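Local coordinates for fructokinase (Vibrio cholerae serotype O1, PDB 5F0Z), which catalyses phosphorylation of fructose with ATP as phosphate donor and belongs to the PfkB (ribokinase-like) family of sugar kinases, at residues A[26-31]-A[99-104]; A[139-144]-A[169-174]; A[258-263]-A[304-309]. All coordinates share one frame; numbering follows the deposited sequence.

Overall arrangement
Fructokinase illustrates how a PfkB fold gathers a sugar site from distant parts of one chain. Contact 1 comes first: it brings strand 99-103 beside strand 28-33 in the small four-stranded sheet, closing a loop of 67 residues. Contact 2 follows within the large nine-stranded sheet, where helix 151-165 links two parallel neighbours. Contact 3 lies nearest the C terminus and returns the turn after helix 285-302 to the loop before helix 264-278. The three loops follow one another in series, neither nested nor crossed. Even so, Asp26 of contact 1 packs on Ile144 of contact 2, and Asp30 and Val103 touch Thr262 of contact 3, and all three contacts touch the fructose.

Contact 1 (A[26-31]-A[99-104]); sequences DAVVDL and STVVVD. With FRU (beta-D-fructofuranose), chain B.
Val28 to Leu31 and Ser99 to Val103 belong to the two middle strands of the small sheet that serves as the lid over the sugar site in this kinase family, and they run parallel. Four backbone hydrogen bonds join them: Val29 and Leu31 each donate to one neighbour (Ser99 O and Val101 O) and accept from another (Val101 N and Val103 N). The Leu31 N to Val101 O bond, at 2.8 Å, is almost straight (174°).

The two faces have different tasks. One carries Val28, Asp30, Ser99 and Val101, and from it Asp30 meets the fructose. Asp30 and Val101 lie side by side and point the same way, with Asp30 OD1 3.5 Å from Val101 CB, so that the valine flanks the carboxylate. With CG beside the backbone N (chi1 -77°), Asp30 presents both oxygens to the sugar diol: OD1 accepts from fructose O3 and OD2 from O4, each at 2.6 Å. On the same face Val28 CG1 is pressed tightly against Val101 CG2, 3.5 Å away. Further along, Asp26 OD1 accepts from fructose O1 at 2.6 Å and also from a water that it shares with Ser99 OG, 2.7 Å from that water. Ser99 is thus a second-shell partner of the sugar-binding Asp26.

The other face carries Val29, Leu31, Thr100 and Val102. The side chains of Leu31 and Thr100 cross at an angle, with Leu31 CD1 3.8 Å from Thr100 CG2, and the layer continues into the dimer, where Leu31 packs on Leu31 of the second subunit and Val102 on its Phe72.

The chemistry is that of three sugar hydroxyls, O1, O3 and O4, each donating a short bond to a carboxylate oxygen, and the O3 and O4 pair on the single carboxylate of Asp30 limits how the furanose can turn under the lid.

Contact 2 (A[139-144]-A[169-174]); sequences LHVCSI and VSFDPN. With CA (calcium ion), chain D.
His140 and Ser170 sit side by side on the same face of adjacent parallel strands, 139-142 and 169-172, of a beta-alpha-beta unit in the Rossmann-like central sheet. Along the ladder, Leu139 O accepts from Ser170 N, Ser170 O from Val141 N, and Val141 O from Asp172 N. The buried imidazole is occupied at both nitrogens. His140 ND1 shares a hydrogen bond of 2.7 Å with Ser170 OG, which lies at the ring edge. NE2 is linked through a water to Asp172 OD2. On the other face, Val141 CG1 meets Phe171 CD1 at 4.0 Å.

Beyond the strand ends, Pro173 O is gripped twice by Ser143, whose N and OG approach it on the two sides of the carbonyl plane. The serine OG, held between its own N and carbonyl carbon (chi1 70°), makes the shorter bond, 2.5 Å. A water joins Ile144 N to Asn174 O.

The Asn174 amide is fully engaged. OD1 binds the calcium and is also bonded to Arg176 NH2; ND2 donates to Asp266 OD1 and, in the amide plane, to Cys142 SG at 3.6 Å (174°). These partners fix which way the amide is turned. Asp172 acts from the second shell: its OD2 accepts at 2.6 Å from a calcium-bound water. Five waters and Asn174 OD1, which lies 2.3 Å from the metal, make up the calcium's six ligands.

Contact 3 (A[258-263]-A[304-309]); sequences PIDTTG and TQKGAM. With NA (sodium ion), chain E; ADP (adenosine-5'-diphosphate), chain C; FRU (beta-D-fructofuranose), chain B.
Asp260 reaches across to Gly307 from the loop that carries the DTTGAGD signature of PfkB kinases, and the pair ties this loop to the turn 304-309 around a bound sodium ion. CG lies anti to the backbone N (chi1 172°), which carries the carboxylate to the 304-309 turn; the second torsion (chi2 28°) then gives OD2 to Gly307 and OD1 to Thr262. OD2 receives Gly307 N at 2.9 Å, the donor arriving nearly in line with the C-O bond. OD1 turns back into its own loop as an Asx turn: Thr262 N comes from above the carboxylate plane, 67° out of it, while Thr262 OG1 donates to the syn lone pair at 2.7 Å. Three donors on its two oxygens limit how the carboxylate can rotate.

Lys306 CB passes beside OD2, but the extended chain beyond it runs on to a salt bridge with Asp34 and a hydrogen bond to Pro33 O. At the more exposed end, Ile259 lays CD1 against Thr304 O.

The same turn curls round the sodium, which is bound by Gln305 O, Gly307 O (2.2 Å), Ala302 O and two waters. One of these waters also lies within hydrogen-bonding distance of Asp260 O and Thr262 O. A monovalent cation here is consistent with the activating site of ribokinase relatives, next to the anion hole: Gly263, at the N-cap of helix 264-278, has its N 2.9 Å from ADP O1B.

Ala308 closes the other end. Its CB touches both Thr262 and Gly263, 4.2 Å from Thr262 CG2 and 3.9 Å from Gly263 CA, while its CA-H points at Thr262 O. Just beyond, a water donates to both Gly263 O and Ala308 O, at 2.8 Å each.

Contact 1 (A[26-31]-A[99-104])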
loop_
_atom_site.group_PDB
_atom_site.type_symbol
_atom_site.label_atom_id
_atom_site.label_comp_id
_atom_site.label_asym_id
_atom_site.label_seq_id
_atom_site.Cartn_x
_atom_site.Cartn_y
_atom_site.Cartn_z
ATOM N N ASP A 26 0.629 -13.388 8.005
ATOM C CA ASP A 26 0.338 -12.357 7.001
ATOM C C ASP A 26 0.285 -12.897 5.581
ATOM O O ASP A 26 1.277 -13.423 5.070
ATOM C CB ASP A 26 1.358 -11.221 7.077
ATOM C CG ASP A 26 2.797 -11.677 6.808
ATOM O OD1 ASP A 26 3.514 -10.961 6.067
ATOM O OD2 ASP A 26 3.258 -12.704 7.370
ATOM N N ALA A 27 -0.891 -12.759 4.979
ATOM C CA ALA A 27 -1.066 -12.844 3.540
ATOM C C ALA A 27 -0.927 -11.427 2.997
ATOM O O ALA A 27 -1.486 -10.474 3.534
ATOM C CB ALA A 27 -2.432 -13.421 3.204
ATOM N N VAL A 28 -0.173 -11.295 1.921
ATOM C CA VAL A 28 0.316 -10.009 1.466
ATOM C C VAL A 28 0.246 -9.969 -0.057
ATOM O O VAL A 28 0.446 -10.991 -0.712
ATOM C CB VAL A 28 1.812 -9.938 1.839
ATOM C CG1 VAL A 28 2.532 -8.836 1.156
ATOM C CG2 VAL A 28 1.981 -9.935 3.368
ATOM N N VAL A 29 -0.010 -8.790 -0.608
ATOM C CA VAL A 29 0.276 -8.552 -2.017
ATOM C C VAL A 29 1.679 -7.974 -2.173
ATOM O O VAL A 29 2.003 -6.915 -1.628
ATOM C CB VAL A 29 -0.779 -7.633 -2.675
ATOM C CG1 VAL A 29 -0.339 -7.230 -4.069
ATOM C CG2 VAL A 29 -2.106 -8.339 -2.736
ATOM N N ASP A 30 2.502 -8.693 -2.940
ATOM C CA ASP A 30 3.855 -8.268 -3.219
ATOM C C ASP A 30 3.803 -7.604 -4.580
ATOM O O ASP A 30 3.371 -8.229 -5.575
ATOM C CB ASP A 30 4.821 -9.460 -3.313
ATOM C CG ASP A 30 5.222 -10.060 -1.951
ATOM O OD1 ASP A 30 5.236 -9.358 -0.934
ATOM O OD2 ASP A 30 5.567 -11.252 -1.939
ATOM N N LEU A 31 4.266 -6.363 -4.640
ATOM C CA LEU A 31 4.332 -5.626 -5.886
ATOM C C LEU A 31 5.745 -5.739 -6.392
ATOM O O LEU A 31 6.654 -5.206 -5.806
ATOM C CB LEU A 31 3.942 -4.154 -5.662
ATOM C CG LEU A 31 2.536 -3.909 -5.110
ATOM C CD1 LEU A 31 2.407 -2.491 -4.642
ATOM C CD2 LEU A 31 1.465 -4.218 -6.156
ATOM N N SER A 99 -1.820 -6.214 4.032
ATOM C CA SER A 99 -0.424 -5.877 3.866
ATOM C C SER A 99 -0.074 -5.782 2.389
ATOM O O SER A 99 -0.473 -6.625 1.583
ATOM C CB SER A 99 0.436 -6.940 4.505
ATOM O OG SER A 99 1.778 -6.595 4.389
ATOM N N THR A 100 0.691 -4.746 2.065
ATOM C CA THR A 100 1.092 -4.431 0.704
ATOM C C THR A 100 2.565 -4.134 0.781
ATOM O O THR A 100 2.990 -3.243 1.536
ATOM C CB THR A 100 0.338 -3.186 0.175
ATOM O OG1 THR A 100 -1.070 -3.392 0.292
ATOM C CG2 THR A 100 0.705 -2.882 -1.287
ATOM N N VAL A 101 3.343 -4.887 0.008
ATOM C CA VAL A 101 4.805 -4.850 0.078
ATOM C C VAL A 101 5.394 -4.562 -1.284
ATOM O O VAL A 101 4.971 -5.139 -2.264
ATOM C CB VAL A 101 5.359 -6.213 0.579
ATOM C CG1 VAL A 101 6.861 -6.282 0.467
ATOM C CG2 VAL A 101 4.919 -6.481 2.001
ATOM N N VAL A 102 6.349 -3.639 -1.342
ATOM C CA VAL A 102 7.026 -3.303 -2.588
ATOM C C VAL A 102 8.389 -3.984 -2.581
ATOM O O VAL A 102 9.141 -3.894 -1.614
ATOM C CB VAL A 102 7.196 -1.776 -2.748
ATOM C CG1 VAL A 102 7.924 -1.407 -4.052
ATOM C CG2 VAL A 102 5.836 -1.089 -2.722
ATOM N N VAL A 103 8.693 -4.697 -3.665
ATOM C CA VAL A 103 9.911 -5.484 -3.765
ATOM C C VAL A 103 10.930 -4.769 -4.633
ATOM O O VAL A 103 10.593 -4.209 -5.696
ATOM C CB VAL A 103 9.626 -6.896 -4.350
ATOM C CG1 VAL A 103 10.914 -7.710 -4.466
ATOM C CG2 VAL A 103 8.601 -7.623 -3.520
ATOM N N ASP A 104 12.174 -4.753 -4.171
ATOM C CA ASP A 104 13.274 -4.192 -4.952
ATOM C C ASP A 104 14.128 -5.372 -5.358
ATOM O O ASP A 104 14.718 -6.019 -4.511
ATOM C CB ASP A 104 14.072 -3.199 -4.104
ATOM C CG ASP A 104 15.294 -2.652 -4.818
ATOM O OD1 ASP A 104 15.880 -1.663 -4.313
ATOM O OD2 ASP A 104 15.669 -3.180 -5.881
HETATM C C1 FRU B . 6.455 -10.965 4.392
HETATM C C2 FRU B . 7.210 -11.202 3.122
HETATM C C3 FRU B . 6.375 -11.103 1.893
HETATM C C4 FRU B . 6.986 -12.131 1.006
HETATM C C5 FRU B . 7.534 -13.131 1.985
HETATM C C6 FRU B . 8.753 -13.879 1.515
HETATM O O1 FRU B . 5.518 -11.945 4.651
HETATM O O2 FRU B . 8.228 -10.272 3.063
HETATM O O3 FRU B . 6.441 -9.805 1.340
HETATM O O4 FRU B . 6.057 -12.764 0.181
HETATM O O5 FRU B . 7.854 -12.431 3.158
HETATM O O6 FRU B . 9.168 -14.807 2.479
HETATM O O HOH W 1 3.098 -8.217 6.129
HETATM O O HOH W 2 -2.442 -8.728 5.475
#

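Contact 2 (A[139-144]-A[169-174])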
loop_
_atom_site.group_PDB
_atom_site.type_symbol
_atom_site.label_atom_id
_atom_site.label_comp_id
_atom_site.label_asym_id
_atom_site.label_seq_id
_atom_site.Cartn_x
_atom_site.Cartn_y
_atom_site.Cartn_z
ATOM N N LEU A 139 1.738 -26.547 13.302
ATOM C CA LEU A 139 1.492 -25.125 13.231
ATOM C C LEU A 139 2.787 -24.456 12.810
ATOM O O LEU A 139 3.815 -24.638 13.465
ATOM C CB LEU A 139 1.072 -24.582 14.606
ATOM C CG LEU A 139 0.936 -23.060 14.712
ATOM C CD1 LEU A 139 -0.199 -22.556 13.857
ATOM C CD2 LEU A 139 0.705 -22.649 16.175
ATOM N N HIS A 140 2.739 -23.661 11.737
ATOM C CA HIS A 140 3.915 -22.893 11.317
ATOM C C HIS A 140 3.681 -21.391 11.474
ATOM O O HIS A 140 2.626 -20.856 11.085
ATOM C CB HIS A 140 4.297 -23.237 9.871
ATOM C CG HIS A 140 5.451 -22.442 9.353
ATOM N ND1 HIS A 140 6.752 -22.670 9.741
ATOM C CD2 HIS A 140 5.493 -21.385 8.507
ATOM C CE1 HIS A 140 7.552 -21.808 9.145
ATOM N NE2 HIS A 140 6.813 -20.996 8.406
ATOM N N VAL A 141 4.675 -20.720 12.053
ATOM C CA VAL A 141 4.616 -19.306 12.359
ATOM C C VAL A 141 5.891 -18.609 11.876
ATOM O O VAL A 141 6.959 -19.211 11.891
ATOM C CB VAL A 141 4.525 -19.125 13.908
ATOM C CG1 VAL A 141 4.644 -17.680 14.302
ATOM C CG2 VAL A 141 3.226 -19.710 14.434
ATOM N N CYS A 142 5.759 -17.348 11.485
ATOM C CA CYS A 142 6.902 -16.455 11.202
ATOM C C CYS A 142 6.870 -15.217 12.106
ATOM O O CYS A 142 5.857 -14.923 12.726
ATOM C CB CYS A 142 6.884 -15.990 9.761
ATOM S SG CYS A 142 7.066 -17.287 8.535
ATOM N N SER A 143 7.962 -14.464 12.161
ATOM C CA SER A 143 8.058 -13.422 13.194
ATOM C C SER A 143 7.153 -12.213 12.981
ATOM O O SER A 143 6.857 -11.510 13.931
ATOM C CB SER A 143 9.500 -12.962 13.430
ATOM O OG SER A 143 10.007 -12.232 12.343
ATOM N N ILE A 144 6.684 -11.968 11.763
ATOM C CA ILE A 144 5.777 -10.850 11.574
ATOM C C ILE A 144 4.539 -11.005 12.472
ATOM O O ILE A 144 4.008 -10.020 13.020
ATOM C CB ILE A 144 5.422 -10.637 10.074
ATOM C CG1 ILE A 144 6.498 -9.782 9.391
ATOM C CG2 ILE A 144 4.086 -9.919 9.948
ATOM C CD1 ILE A 144 6.220 -9.566 7.880
ATOM N N VAL A 169 5.172 -27.603 16.398
ATOM C CA VAL A 169 5.325 -26.198 16.071
ATOM C C VAL A 169 6.578 -25.955 15.248
ATOM O O VAL A 169 7.674 -26.364 15.624
ATOM C CB VAL A 169 5.386 -25.353 17.360
ATOM C CG1 VAL A 169 5.667 -23.879 17.050
ATOM C CG2 VAL A 169 4.099 -25.509 18.113
ATOM N N SER A 170 6.389 -25.289 14.117
ATOM C CA SER A 170 7.472 -24.901 13.242
ATOM C C SER A 170 7.587 -23.374 13.273
ATOM O O SER A 170 6.575 -22.665 13.248
ATOM C CB SER A 170 7.174 -25.395 11.821
ATOM O OG SER A 170 8.047 -24.803 10.887
ATOM N N PHE A 171 8.804 -22.862 13.335
ATOM C CA PHE A 171 9.005 -21.436 13.343
ATOM C C PHE A 171 10.135 -21.067 12.398
ATOM O O PHE A 171 11.208 -21.699 12.399
ATOM C CB PHE A 171 9.289 -20.990 14.792
ATOM C CG PHE A 171 9.515 -19.519 14.961
ATOM C CD1 PHE A 171 8.549 -18.611 14.605
ATOM C CD2 PHE A 171 10.687 -19.052 15.531
ATOM C CE1 PHE A 171 8.766 -17.232 14.769
ATOM C CE2 PHE A 171 10.899 -17.700 15.706
ATOM C CZ PHE A 171 9.936 -16.787 15.320
ATOM N N ASP A 172 9.883 -20.050 11.582
ATOM C CA ASP A 172 10.875 -19.487 10.678
ATOM C C ASP A 172 10.878 -17.991 10.972
ATOM O O ASP A 172 9.969 -17.267 10.573
ATOM C CB ASP A 172 10.488 -19.785 9.221
ATOM C CG ASP A 172 11.356 -19.041 8.188
ATOM O OD1 ASP A 172 12.248 -18.242 8.568
ATOM O OD2 ASP A 172 11.127 -19.258 6.974
ATOM N N PRO A 173 11.882 -17.514 11.714
ATOM C CA PRO A 173 11.877 -16.078 12.036
ATOM C C PRO A 173 11.523 -15.165 10.875
ATOM O O PRO A 173 10.670 -14.291 11.025
ATOM C CB PRO A 173 13.300 -15.849 12.518
ATOM C CG PRO A 173 13.597 -17.106 13.266
ATOM C CD PRO A 173 12.896 -18.226 12.506
ATOM N N ASN A 174 12.137 -15.377 9.715
ATOM C CA ASN A 174 11.758 -14.610 8.548
ATOM C C ASN A 174 11.685 -13.123 8.914
ATOM O O ASN A 174 10.639 -12.453 8.790
ATOM C CB ASN A 174 10.416 -15.103 8.021
ATOM C CG ASN A 174 10.467 -15.465 6.558
ATOM O OD1 ASN A 174 11.354 -15.039 5.839
ATOM N ND2 ASN A 174 9.495 -16.264 6.112
HETATM CA CA CA D . 12.993 -16.126 4.699
HETATM O O HOH W 3 8.429 -19.558 6.376
HETATM O O HOH W 4 7.892 -12.825 9.271
HETATM O O HOH W 5 11.672 -18.115 4.676
HETATM O O HOH W 6 13.925 -17.266 6.682
HETATM O O HOH W 7 14.194 -14.184 5.459
HETATM O O HOH W 8 14.808 -16.807 3.229
HETATM O O HOH W 9 11.960 -15.445 2.658
#

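Contact 3 (A[258-263]-A[304-309])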
loop_
_atom_site.group_PDB
_atom_site.type_symbol
_atom_site.label_atom_id
_atom_site.label_comp_id
_atom_site.label_asym_id
_atom_site.label_seq_id
_atom_site.Cartn_x
_atom_site.Cartn_y
_atom_site.Cartn_z
ATOM N N PRO A 258 19.172 -17.957 -9.549
ATOM C CA PRO A 258 17.801 -17.493 -9.304
ATOM C C PRO A 258 17.365 -16.370 -10.215
ATOM O O PRO A 258 18.114 -15.443 -10.507
ATOM C CB PRO A 258 17.840 -17.029 -7.843
ATOM C CG PRO A 258 19.269 -16.739 -7.573
ATOM C CD PRO A 258 20.078 -17.661 -8.430
ATOM N N ILE A 259 16.130 -16.466 -10.673
ATOM C CA ILE A 259 15.501 -15.392 -11.399
ATOM C C ILE A 259 14.833 -14.425 -10.417
ATOM O O ILE A 259 14.926 -13.210 -10.561
ATOM C CB ILE A 259 14.512 -15.963 -12.417
ATOM C CG1 ILE A 259 15.310 -16.494 -13.610
ATOM C CG2 ILE A 259 13.516 -14.917 -12.835
ATOM C CD1 ILE A 259 14.517 -17.323 -14.540
ATOM N N ASP A 260 14.185 -14.979 -9.409
ATOM C CA ASP A 260 13.625 -14.162 -8.337
ATOM C C ASP A 260 13.706 -14.938 -7.048
ATOM O O ASP A 260 13.131 -16.008 -6.926
ATOM C CB ASP A 260 12.185 -13.776 -8.661
ATOM C CG ASP A 260 11.476 -13.096 -7.496
ATOM O OD1 ASP A 260 12.153 -12.460 -6.664
ATOM O OD2 ASP A 260 10.239 -13.213 -7.419
ATOM N N THR A 261 14.427 -14.402 -6.064
ATOM C CA THR A 261 14.605 -15.102 -4.802
ATOM C C THR A 261 13.420 -14.947 -3.856
ATOM O O THR A 261 13.375 -15.612 -2.829
ATOM C CB THR A 261 15.885 -14.640 -4.055
ATOM O OG1 THR A 261 15.889 -13.212 -3.910
ATOM C CG2 THR A 261 17.122 -15.069 -4.830
ATOM N N THR A 262 12.459 -14.090 -4.198
ATOM C CA THR A 262 11.353 -13.786 -3.283
ATOM C C THR A 262 10.639 -15.053 -2.850
ATOM O O THR A 262 10.120 -15.788 -3.679
ATOM C CB THR A 262 10.311 -12.855 -3.953
ATOM O OG1 THR A 262 10.956 -11.642 -4.381
ATOM C CG2 THR A 262 9.164 -12.514 -3.006
ATOM N N GLY A 263 10.594 -15.305 -1.553
ATOM C CA GLY A 263 9.871 -16.456 -1.053
ATOM C C GLY A 263 10.540 -17.812 -1.220
ATOM O O GLY A 263 9.933 -18.829 -0.916
ATOM N N THR A 304 12.543 -19.737 -10.030
ATOM C CA THR A 304 12.512 -19.717 -11.492
ATOM C C THR A 304 11.516 -18.745 -12.133
ATOM O O THR A 304 11.602 -18.477 -13.332
ATOM C CB THR A 304 12.287 -21.144 -12.061
ATOM O OG1 THR A 304 11.052 -21.680 -11.561
ATOM C CG2 THR A 304 13.449 -22.055 -11.663
ATOM N N GLN A 305 10.575 -18.229 -11.349
ATOM C CA GLN A 305 9.660 -17.187 -11.811
ATOM C C GLN A 305 9.490 -16.102 -10.751
ATOM O O GLN A 305 9.667 -16.344 -9.560
ATOM C CB GLN A 305 8.284 -17.755 -12.156
ATOM C CG GLN A 305 8.316 -18.746 -13.327
ATOM C CD GLN A 305 6.926 -19.167 -13.757
ATOM O OE1 GLN A 305 6.513 -20.300 -13.539
ATOM N NE2 GLN A 305 6.207 -18.249 -14.351
ATOM N N LYS A 306 9.114 -14.918 -11.201
ATOM C CA LYS A 306 8.810 -13.833 -10.288
ATOM C C LYS A 306 7.536 -14.132 -9.528
ATOM O O LYS A 306 6.577 -14.666 -10.094
ATOM C CB LYS A 306 8.614 -12.535 -11.052
ATOM C CG LYS A 306 9.859 -11.974 -11.634
ATOM C CD LYS A 306 9.577 -10.641 -12.335
ATOM C CE LYS A 306 10.840 -10.062 -12.912
ATOM N NZ LYS A 306 10.669 -8.697 -13.425
ATOM N N GLY A 307 7.528 -13.743 -8.258
ATOM C CA GLY A 307 6.419 -14.019 -7.360
ATOM C C GLY A 307 6.748 -15.181 -6.447
ATOM O O GLY A 307 7.214 -16.206 -6.898
ATOM N N ALA A 308 6.506 -15.035 -5.151
ATOM C CA ALA A 308 6.808 -16.105 -4.217
ATOM C C ALA A 308 6.110 -17.424 -4.536
ATOM O O ALA A 308 6.673 -18.501 -4.325
ATOM C CB ALA A 308 6.472 -15.679 -2.803
ATOM N N MET A 309 4.887 -17.346 -5.039
ATOM C CA MET A 309 4.067 -18.543 -5.230
ATOM C C MET A 309 4.127 -19.128 -6.637
ATOM O O MET A 309 3.781 -20.280 -6.850
ATOM C CB MET A 309 2.611 -18.223 -4.922
ATOM C CG MET A 309 2.338 -17.826 -3.472
ATOM S SD MET A 309 0.572 -17.570 -3.268
ATOM C CE MET A 309 0.490 -17.099 -1.547
HETATM NA NA NA E . 9.085 -17.318 -7.413
HETATM P PB ADP C . 14.278 -16.440 0.470
HETATM O O1B ADP C . 13.088 -15.759 -0.177
HETATM O O2B ADP C . 15.259 -15.351 0.880
HETATM O O3B ADP C . 13.797 -17.147 1.716
HETATM P PA ADP C . 16.633 -17.651 -0.435
HETATM O O1A ADP C . 17.236 -16.844 -1.543
HETATM O O2A ADP C . 17.268 -17.185 0.867
HETATM O O3A ADP C . 15.071 -17.416 -0.469
HETATM O "O5'" ADP C . 16.900 -19.223 -0.596
HETATM C "C5'" ADP C . 17.132 -20.146 0.433
HETATM C "C4'" ADP C . 16.855 -21.611 0.109
HETATM O "O4'" ADP C . 16.285 -21.807 -1.159
HETATM C "C3'" ADP C . 18.092 -22.460 0.188
HETATM O "O3'" ADP C . 18.153 -23.245 1.320
HETATM C "C2'" ADP C . 18.039 -23.346 -0.983
HETATM O "O2'" ADP C . 17.519 -24.593 -0.707
HETATM C "C1'" ADP C . 17.163 -22.603 -1.910
HETATM N N9 ADP C . 18.020 -21.831 -2.776
HETATM C C8 ADP C . 18.282 -20.520 -2.687
HETATM N N7 ADP C . 19.117 -20.131 -3.626
HETATM C C5 ADP C . 19.450 -21.179 -4.369
HETATM C C6 ADP C . 20.274 -21.358 -5.466
HETATM N N6 ADP C . 20.979 -20.244 -6.018
HETATM N N1 ADP C . 20.403 -22.568 -6.007
HETATM C C2 ADP C . 19.742 -23.629 -5.495
HETATM N N3 ADP C . 18.933 -23.486 -4.423
HETATM C C4 ADP C . 18.760 -22.289 -3.840
HETATM C C1 FRU B . 6.455 -10.965 4.392
HETATM C C2 FRU B . 7.210 -11.202 3.122
HETATM C C3 FRU B . 6.375 -11.103 1.893
HETATM C C4 FRU B . 6.986 -12.131 1.006
HETATM C C5 FRU B . 7.534 -13.131 1.985
HETATM C C6 FRU B . 8.753 -13.879 1.515
HETATM O O1 FRU B . 5.518 -11.945 4.651
HETATM O O2 FRU B . 8.228 -10.272 3.063
HETATM O O3 FRU B . 6.441 -9.805 1.340
HETATM O O4 FRU B . 6.057 -12.764 0.181
HETATM O O5 FRU B . 7.854 -12.431 3.158
HETATM O O6 FRU B . 9.168 -14.807 2.479
HETATM O O HOH W 10 10.494 -16.095 -6.216
HETATM O O HOH W 11 7.264 -19.085 -1.633
HETATM O O HOH W 12 7.829 -19.261 -6.863
#